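Local coordinates for methanol--corrinoid protein co-methyltransferase (Methanosarcina barkeri, PDB 2I2X), which catalyses the transfer of the methyl group of methanol to the cob(I)amide carried by its partner subunit MtaC, the methanol-activating step of methanogenesis, at residues F172-A175 / V176-D180; D217-C220 / A221-T225; L444-Y447 / K448-K452. All coordinates share one frame; numbering follows the deposited sequence.

How the interactions relate
Interaction 2 lies deepest, its centre about 7 Å from the centre of the chain, where strand 213-216 passes into helix 220-230 at the zinc ion; interaction 1 lies further out, at about 21 Å, and interaction 3 is the most peripheral at about 28 Å. Phe172 of interaction 1 packs on Gln222 and Thr225 of interaction 2, while Tyr174 and Asp180 are hydrogen-bonded to Glu450 and Tyr447 of interaction 3, respectively, so interaction 1 joins inner and outer elements. Their chemistry follows their place: a metal-bound sulfur, buried amides and waters at 217-225, aromatic faces and a helix-to-helix turn at 172-180, and a salt bridge and aliphatic chains at the partly exposed 444-452, with Tyr447 and Val451 buried.

Interaction 1: residues F172-A175 / V176-D180; sequences FDYA and VLRND
One face of the Tyr174 ring is covered by Arg178, whose CD sits 3.9 Å from the ring centroid in a CH-pi contact, while the guanidinium lies flat over the CD2-CE2 rim, its plane only 8° from that of the ring. The edge of the same guanidinium is used too: NH1 points in plane at Tyr174 O, 2.9 Å from the oxygen. A chain extended from CG to NE carries the group back over the preceding turn, and NE forms a salt bridge with Asp103 of a neighbouring Methyltransferase 1 subunit. A leucine in place of Arg178 would probably leave Tyr174 O without this side-chain donor and that Asp103 without its mate. Val176 CB lies over one face of the Phe172 ring, offset toward its rim, in a CH-pi contact (CB to CZ 3.6 Å), and the branch at CB sets both methyl groups against the ring. Beneath these side chains Val176 N bonds to Phe172 O at 2.7 Å. Ala175 O accepts Arg178 N at 3.0 Å and Asp180 N at 3.3 Å, from opposite faces of its carbonyl plane. Asn179, between these donors, takes a left-handed backbone conformation (phi 52°), as is common where a helix ends. Asp180 N-caps helix 181-210 through Gly183 N, and Asp173 makes a weak hydrogen bond to the corrinoid: a tight helix-to-helix turn in a TIM barrel, bordering the cobamide pocket.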
loop_
_atom_site.group_PDB
_atom_site.type_symbol
_atom_site.label_atom_id
_atom_site.label_comp_id
_atom_site.label_asym_id
_atom_site.label_seq_id
_atom_site.Cartn_x
_atom_site.Cartn_y
_atom_site.Cartn_z
ATOM N N PHE A 172 -4.190 -25.501 20.257
ATOM C CA PHE A 172 -4.139 -25.272 18.809
ATOM C C PHE A 172 -2.701 -25.263 18.273
ATOM O O PHE A 172 -2.406 -25.914 17.261
ATOM C CB PHE A 172 -4.855 -23.968 18.387
ATOM C CG PHE A 172 -4.514 -23.541 16.978
ATOM C CD1 PHE A 172 -5.254 -24.019 15.901
ATOM C CD2 PHE A 172 -3.394 -22.744 16.730
ATOM C CE1 PHE A 172 -4.929 -23.695 14.616
ATOM C CE2 PHE A 172 -3.041 -22.418 15.428
ATOM C CZ PHE A 172 -3.820 -22.894 14.369
ATOM N N ASP A 173 -1.817 -24.515 18.934
ATOM C CA ASP A 173 -0.428 -24.380 18.472
ATOM C C ASP A 173 0.295 -25.710 18.398
ATOM O O ASP A 173 1.081 -25.944 17.466
ATOM C CB ASP A 173 0.354 -23.455 19.381
ATOM C CG ASP A 173 0.047 -21.990 19.138
ATOM O OD1 ASP A 173 -0.441 -21.611 18.040
ATOM O OD2 ASP A 173 0.316 -21.203 20.070
ATOM N N TYR A 174 0.045 -26.557 19.408
ATOM C CA TYR A 174 0.495 -27.936 19.427
ATOM C C TYR A 174 -0.155 -28.756 18.306
ATOM O O TYR A 174 0.555 -29.357 17.507
ATOM C CB TYR A 174 0.251 -28.568 20.819
ATOM C CG TYR A 174 0.552 -30.052 20.901
ATOM C CD1 TYR A 174 -0.476 -30.987 20.744
ATOM C CD2 TYR A 174 1.864 -30.522 21.116
ATOM C CE1 TYR A 174 -0.219 -32.356 20.806
ATOM C CE2 TYR A 174 2.143 -31.904 21.193
ATOM C CZ TYR A 174 1.086 -32.817 21.035
ATOM O OH TYR A 174 1.289 -34.192 21.101
ATOM N N ALA A 175 -1.490 -28.773 18.240
ATOM C CA ALA A 175 -2.227 -29.540 17.221
ATOM C C ALA A 175 -1.905 -29.174 15.759
ATOM O O ALA A 175 -1.781 -30.070 14.912
ATOM C CB ALA A 175 -3.716 -29.431 17.462
ATOM N N VAL A 176 -1.786 -27.871 15.461
ATOM C CA VAL A 176 -1.598 -27.443 14.075
ATOM C C VAL A 176 -0.260 -27.875 13.459
ATOM O O VAL A 176 -0.147 -28.008 12.254
ATOM C CB VAL A 176 -1.864 -25.918 13.869
ATOM C CG1 VAL A 176 -0.674 -25.060 14.269
ATOM C CG2 VAL A 176 -2.283 -25.671 12.449
ATOM N N LEU A 177 0.749 -28.092 14.291
ATOM C CA LEU A 177 2.035 -28.581 13.792
ATOM C C LEU A 177 2.018 -30.095 13.534
ATOM O O LEU A 177 3.003 -30.636 13.053
ATOM C CB LEU A 177 3.159 -28.221 14.768
ATOM C CG LEU A 177 3.927 -26.890 14.657
ATOM C CD1 LEU A 177 3.409 -25.923 13.599
ATOM C CD2 LEU A 177 4.036 -26.193 15.997
ATOM N N ARG A 178 0.900 -30.765 13.830
ATOM C CA ARG A 178 0.876 -32.230 13.856
ATOM C C ARG A 178 -0.252 -32.886 13.106
ATOM O O ARG A 178 -0.441 -34.095 13.232
ATOM C CB ARG A 178 0.903 -32.744 15.312
ATOM C CG ARG A 178 2.124 -32.230 16.068
ATOM C CD ARG A 178 2.212 -32.554 17.557
ATOM N NE ARG A 178 3.596 -32.258 17.972
ATOM C CZ ARG A 178 4.078 -31.037 18.218
ATOM N NH1 ARG A 178 3.295 -29.956 18.167
ATOM N NH2 ARG A 178 5.349 -30.896 18.537
ATOM N N ASN A 179 -0.995 -32.131 12.303
ATOM C CA ASN A 179 -2.170 -32.690 11.615
ATOM C C ASN A 179 -3.113 -33.384 12.601
ATOM O O ASN A 179 -3.774 -34.374 12.274
ATOM C CB ASN A 179 -1.753 -33.623 10.479
ATOM C CG ASN A 179 -1.050 -32.871 9.325
ATOM O OD1 ASN A 179 -1.161 -31.646 9.193
ATOM N ND2 ASN A 179 -0.324 -33.610 8.496
ATOM N N ASP A 180 -3.158 -32.850 13.818
ATOM C CA ASP A 180 -4.038 -33.371 14.839
ATOM C C ASP A 180 -5.398 -32.682 14.675
ATOM O O ASP A 180 -5.702 -31.653 15.314
ATOM C CB ASP A 180 -3.427 -33.182 16.236
ATOM C CG ASP A 180 -4.274 -33.807 17.334
ATOM O OD1 ASP A 180 -5.395 -34.306 17.038
ATOM O OD2 ASP A 180 -3.816 -33.806 18.504
#

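Interaction 2: residues D217-C220 / A221-T225; sequences DTDC and AQANT. With ZN (zinc ion), chain Q.
Cys220 SG, the sulfur that binds the zinc ion at 2.2 Å, is also the acceptor of an amide N-H: Asn224 ND2 comes within 3.2 Å of it, nearly straight at 163° and close to the plane of the amide. With SG anti to the backbone N (chi1 -154°), the sulfur swings out from the helix start toward the zinc ion, which Glu164 and Cys269 also bind. Asn224, four residues on, reaches back along the helix; its ND2 has a stronger partner in Cys269 O and OD1 takes Arg247, so one amide touches two of the zinc-binding residues and is held against rotation at both ends. This is the usual location of a TIM-barrel site, at the C-terminal end of a strand, here 213-216, where the chain turns into the following helix. The turn is tightened by Gln222 N, which bonds to Asp219 O at 3.0 Å, and by the Asp219 carboxylate, whose OD2 receives Ala223 N at 3.0 Å from above the carboxylate plane. Its other oxygen, OD1, forms a salt bridge with Arg253, so an acid suits this buried place. The first turn is wide, of pi type, and Thr225 N makes a weak bond to Cys220 O. Water 2 donates to that same oxygen and, at 2.8 Å, to Thr225 OG1. Water 1 links Thr218 O to Ala221 N, which it meets at 2.8 Å. Ala221, offering no more than a methyl group, and Thr225 also line the corrinoid pocket.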
loop_
_atom_site.group_PDB
_atom_site.type_symbol
_atom_site.label_atom_id
_atom_site.label_comp_id
_atom_site.label_asym_id
_atom_site.label_seq_id
_atom_site.Cartn_x
_atom_site.Cartn_y
_atom_site.Cartn_z
ATOM N N ASP A 217 -15.454 -10.654 17.935
ATOM C CA ASP A 217 -14.123 -11.270 18.137
ATOM C C ASP A 217 -13.648 -11.836 16.787
ATOM O O ASP A 217 -14.215 -11.515 15.747
ATOM C CB ASP A 217 -14.307 -12.434 19.131
ATOM C CG ASP A 217 -13.062 -12.751 19.939
ATOM O OD1 ASP A 217 -12.002 -13.065 19.367
ATOM O OD2 ASP A 217 -13.166 -12.738 21.180
ATOM N N THR A 218 -12.639 -12.698 16.805
ATOM C CA THR A 218 -12.058 -13.292 15.583
ATOM C C THR A 218 -11.254 -14.441 16.032
ATOM O O THR A 218 -10.452 -14.306 16.976
ATOM C CB THR A 218 -10.828 -12.507 15.061
ATOM O OG1 THR A 218 -11.113 -11.142 14.952
ATOM C CG2 THR A 218 -10.370 -13.001 13.759
ATOM N N ASP A 219 -11.331 -15.516 15.268
ATOM C CA ASP A 219 -10.432 -16.606 15.530
ATOM C C ASP A 219 -9.001 -16.442 15.041
ATOM O O ASP A 219 -8.360 -17.452 14.689
ATOM C CB ASP A 219 -10.969 -17.907 15.020
ATOM C CG ASP A 219 -10.460 -19.061 15.826
ATOM O OD1 ASP A 219 -10.395 -18.920 17.079
ATOM O OD2 ASP A 219 -10.111 -20.093 15.211
ATOM N N CYS A 220 -8.501 -15.205 15.032
ATOM C CA CYS A 220 -7.160 -14.902 14.536
ATOM C C CYS A 220 -6.072 -15.796 15.116
ATOM O O CYS A 220 -5.211 -16.296 14.397
ATOM C CB CYS A 220 -6.783 -13.474 14.859
ATOM S SG CYS A 220 -5.548 -12.821 13.648
ATOM N N ALA A 221 -6.146 -16.005 16.430
ATOM C CA ALA A 221 -5.127 -16.732 17.170
ATOM C C ALA A 221 -5.057 -18.206 16.777
ATOM O O ALA A 221 -4.079 -18.873 17.101
ATOM C CB ALA A 221 -5.329 -16.558 18.675
ATOM N N GLN A 222 -6.060 -18.699 16.058
ATOM C CA GLN A 222 -6.108 -20.119 15.668
ATOM C C GLN A 222 -6.298 -20.240 14.167
ATOM O O GLN A 222 -5.337 -20.504 13.472
ATOM C CB GLN A 222 -7.202 -20.912 16.441
ATOM C CG GLN A 222 -7.015 -20.956 17.988
ATOM C CD GLN A 222 -8.300 -21.353 18.735
ATOM O OE1 GLN A 222 -9.396 -20.925 18.380
ATOM N NE2 GLN A 222 -8.156 -22.173 19.763
ATOM N N ALA A 223 -7.514 -20.042 13.658
ATOM C CA ALA A 223 -7.714 -20.064 12.210
ATOM C C ALA A 223 -6.709 -19.201 11.337
ATOM O O ALA A 223 -6.172 -19.739 10.347
ATOM C CB ALA A 223 -9.172 -19.784 11.847
ATOM N N ASN A 224 -6.411 -17.940 11.698
ATOM C CA ASN A 224 -5.454 -17.197 10.859
ATOM C C ASN A 224 -4.039 -17.767 10.945
ATOM O O ASN A 224 -3.334 -17.807 9.927
ATOM C CB ASN A 224 -5.494 -15.641 10.992
ATOM C CG ASN A 224 -6.846 -15.018 10.499
ATOM O OD1 ASN A 224 -7.581 -15.606 9.649
ATOM N ND2 ASN A 224 -7.184 -13.824 11.055
ATOM N N THR A 225 -3.639 -18.233 12.138
ATOM C CA THR A 225 -2.352 -18.903 12.297
ATOM C C THR A 225 -2.271 -20.105 11.347
ATOM O O THR A 225 -1.268 -20.293 10.639
ATOM C CB THR A 225 -2.019 -19.330 13.760
ATOM O OG1 THR A 225 -1.993 -18.189 14.641
ATOM C CG2 THR A 225 -0.619 -20.016 13.813
HETATM ZN ZN ZN Q . -6.175 -10.697 13.872
HETATM O O HOH W 1 -8.048 -14.795 18.090
HETATM O O HOH W 2 -2.387 -15.480 13.862
#

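Interaction 3: residues L444-Y447 / K448-K452; sequences LTKY and KSEVK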
loop_
_atom_site.group_PDB
_atom_site.type_symbol
_atom_site.label_atom_id
_atom_site.label_comp_id
_atom_site.label_asym_id
_atom_site.label_seq_id
_atom_site.Cartn_x
_atom_site.Cartn_y
_atom_site.Cartn_z
ATOM N N LEU A 444 -9.412 -33.786 27.381
ATOM C CA LEU A 444 -8.854 -33.294 28.642
ATOM C C LEU A 444 -7.620 -34.123 29.014
ATOM O O LEU A 444 -6.531 -33.574 29.243
ATOM C CB LEU A 444 -9.860 -33.380 29.786
ATOM C CG LEU A 444 -9.895 -32.262 30.833
ATOM C CD1 LEU A 444 -10.347 -32.785 32.198
ATOM C CD2 LEU A 444 -8.602 -31.490 30.930
ATOM N N THR A 445 -7.768 -35.444 29.038
ATOM C CA THR A 445 -6.663 -36.251 29.507
ATOM C C THR A 445 -5.549 -36.337 28.466
ATOM O O THR A 445 -4.374 -36.225 28.808
ATOM C CB THR A 445 -7.085 -37.650 30.113
ATOM O OG1 THR A 445 -6.813 -38.700 29.183
ATOM C CG2 THR A 445 -8.562 -37.672 30.562
ATOM N N LYS A 446 -5.901 -36.504 27.199
ATOM C CA LYS A 446 -4.871 -36.453 26.135
ATOM C C LYS A 446 -4.003 -35.167 26.128
ATOM O O LYS A 446 -2.788 -35.270 26.140
ATOM C CB LYS A 446 -5.477 -36.740 24.758
ATOM C CG LYS A 446 -4.516 -36.580 23.580
ATOM C CD LYS A 446 -5.277 -36.783 22.252
ATOM C CE LYS A 446 -4.360 -36.641 21.057
ATOM N NZ LYS A 446 -3.491 -37.811 20.859
ATOM N N TYR A 447 -4.607 -33.977 26.145
ATOM C CA TYR A 447 -3.809 -32.719 26.143
ATOM C C TYR A 447 -3.148 -32.333 27.476
ATOM O O TYR A 447 -2.112 -31.660 27.491
ATOM C CB TYR A 447 -4.534 -31.555 25.418
ATOM C CG TYR A 447 -4.877 -32.027 24.036
ATOM C CD1 TYR A 447 -3.869 -32.260 23.094
ATOM C CD2 TYR A 447 -6.184 -32.358 23.696
ATOM C CE1 TYR A 447 -4.156 -32.773 21.854
ATOM C CE2 TYR A 447 -6.484 -32.879 22.457
ATOM C CZ TYR A 447 -5.462 -33.080 21.532
ATOM O OH TYR A 447 -5.757 -33.591 20.276
ATOM N N LYS A 448 -3.703 -32.805 28.589
ATOM C CA LYS A 448 -2.994 -32.711 29.865
ATOM C C LYS A 448 -1.634 -33.412 29.785
ATOM O O LYS A 448 -0.614 -32.879 30.198
ATOM C CB LYS A 448 -3.815 -33.325 30.961
ATOM C CG LYS A 448 -4.689 -32.352 31.712
ATOM C CD LYS A 448 -5.596 -33.153 32.649
ATOM C CE LYS A 448 -5.409 -32.759 34.113
ATOM N NZ LYS A 448 -6.744 -32.742 34.805
ATOM N N SER A 449 -1.626 -34.601 29.207
ATOM C CA SER A 449 -0.421 -35.393 29.105
ATOM C C SER A 449 0.502 -34.851 27.997
ATOM O O SER A 449 1.709 -34.695 28.214
ATOM C CB SER A 449 -0.805 -36.867 28.891
ATOM O OG SER A 449 0.289 -37.637 28.440
ATOM N N GLU A 450 -0.058 -34.530 26.830
ATOM C CA GLU A 450 0.764 -34.113 25.674
ATOM C C GLU A 450 1.242 -32.669 25.653
ATOM O O GLU A 450 2.247 -32.379 25.023
ATOM C CB GLU A 450 0.086 -34.460 24.354
ATOM C CG GLU A 450 -0.170 -35.959 24.209
ATOM C CD GLU A 450 -0.578 -36.360 22.811
ATOM O OE1 GLU A 450 -0.526 -35.510 21.874
ATOM O OE2 GLU A 450 -0.954 -37.542 22.648
ATOM N N VAL A 451 0.543 -31.771 26.342
ATOM C CA VAL A 451 0.842 -30.348 26.239
ATOM C C VAL A 451 1.057 -29.749 27.607
ATOM O O VAL A 451 0.096 -29.377 28.269
ATOM C CB VAL A 451 -0.325 -29.589 25.584
ATOM C CG1 VAL A 451 0.062 -28.114 25.314
ATOM C CG2 VAL A 451 -0.790 -30.294 24.330
ATOM N N LYS A 452 2.306 -29.620 28.033
ATOM C CA LYS A 452 2.567 -29.234 29.428
ATOM C C LYS A 452 2.068 -27.855 29.842
ATOM O O LYS A 452 1.757 -27.658 31.012
ATOM C CB LYS A 452 4.042 -29.431 29.821
ATOM C CG LYS A 452 4.399 -30.920 30.060
ATOM C CD LYS A 452 3.661 -31.487 31.303
ATOM C CE LYS A 452 3.858 -32.994 31.489
ATOM N NZ LYS A 452 2.651 -33.746 31.038
#
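Lys446 and Glu450 run obliquely across one another on the side of the helix, and their ends meet in a salt bridge, with NZ 3.1 Å from OE2 and standing above the carboxylate plane. The lysine chain is extended until its last torsion, where it bends (chi4 75°) and brings the ammonium group over the acid. OE1, the other oxygen of Glu450, has a hydrogen-bond partner in the hydroxyl of Tyr174. Lys446 also packs on its neighbour: its CG rests over the centre of one face of the Tyr447 ring. At the edge of that ring lies Val451 CG2, 3.9 Å from Tyr447 CD1, and the ring's hydroxyl reaches Asp180, just before helix 181-210. Lys446-Glu450 and Tyr447-Val451 are i to i+4 pairs on the last turns of helix 436-450, where Val451 N still bonds to Tyr447 O at 2.9 Å although its backbone has left the helical conformation. On another side Leu444 CD2 lies 3.8 Å from Lys448 CD; the lysine methylenes lie against a leucine methyl group while the ammonium end can stay at the surface, suiting an exposed position. Beyond the helix Lys452 turns back, and its NZ bonds to Ser449 O at 3.1 Å.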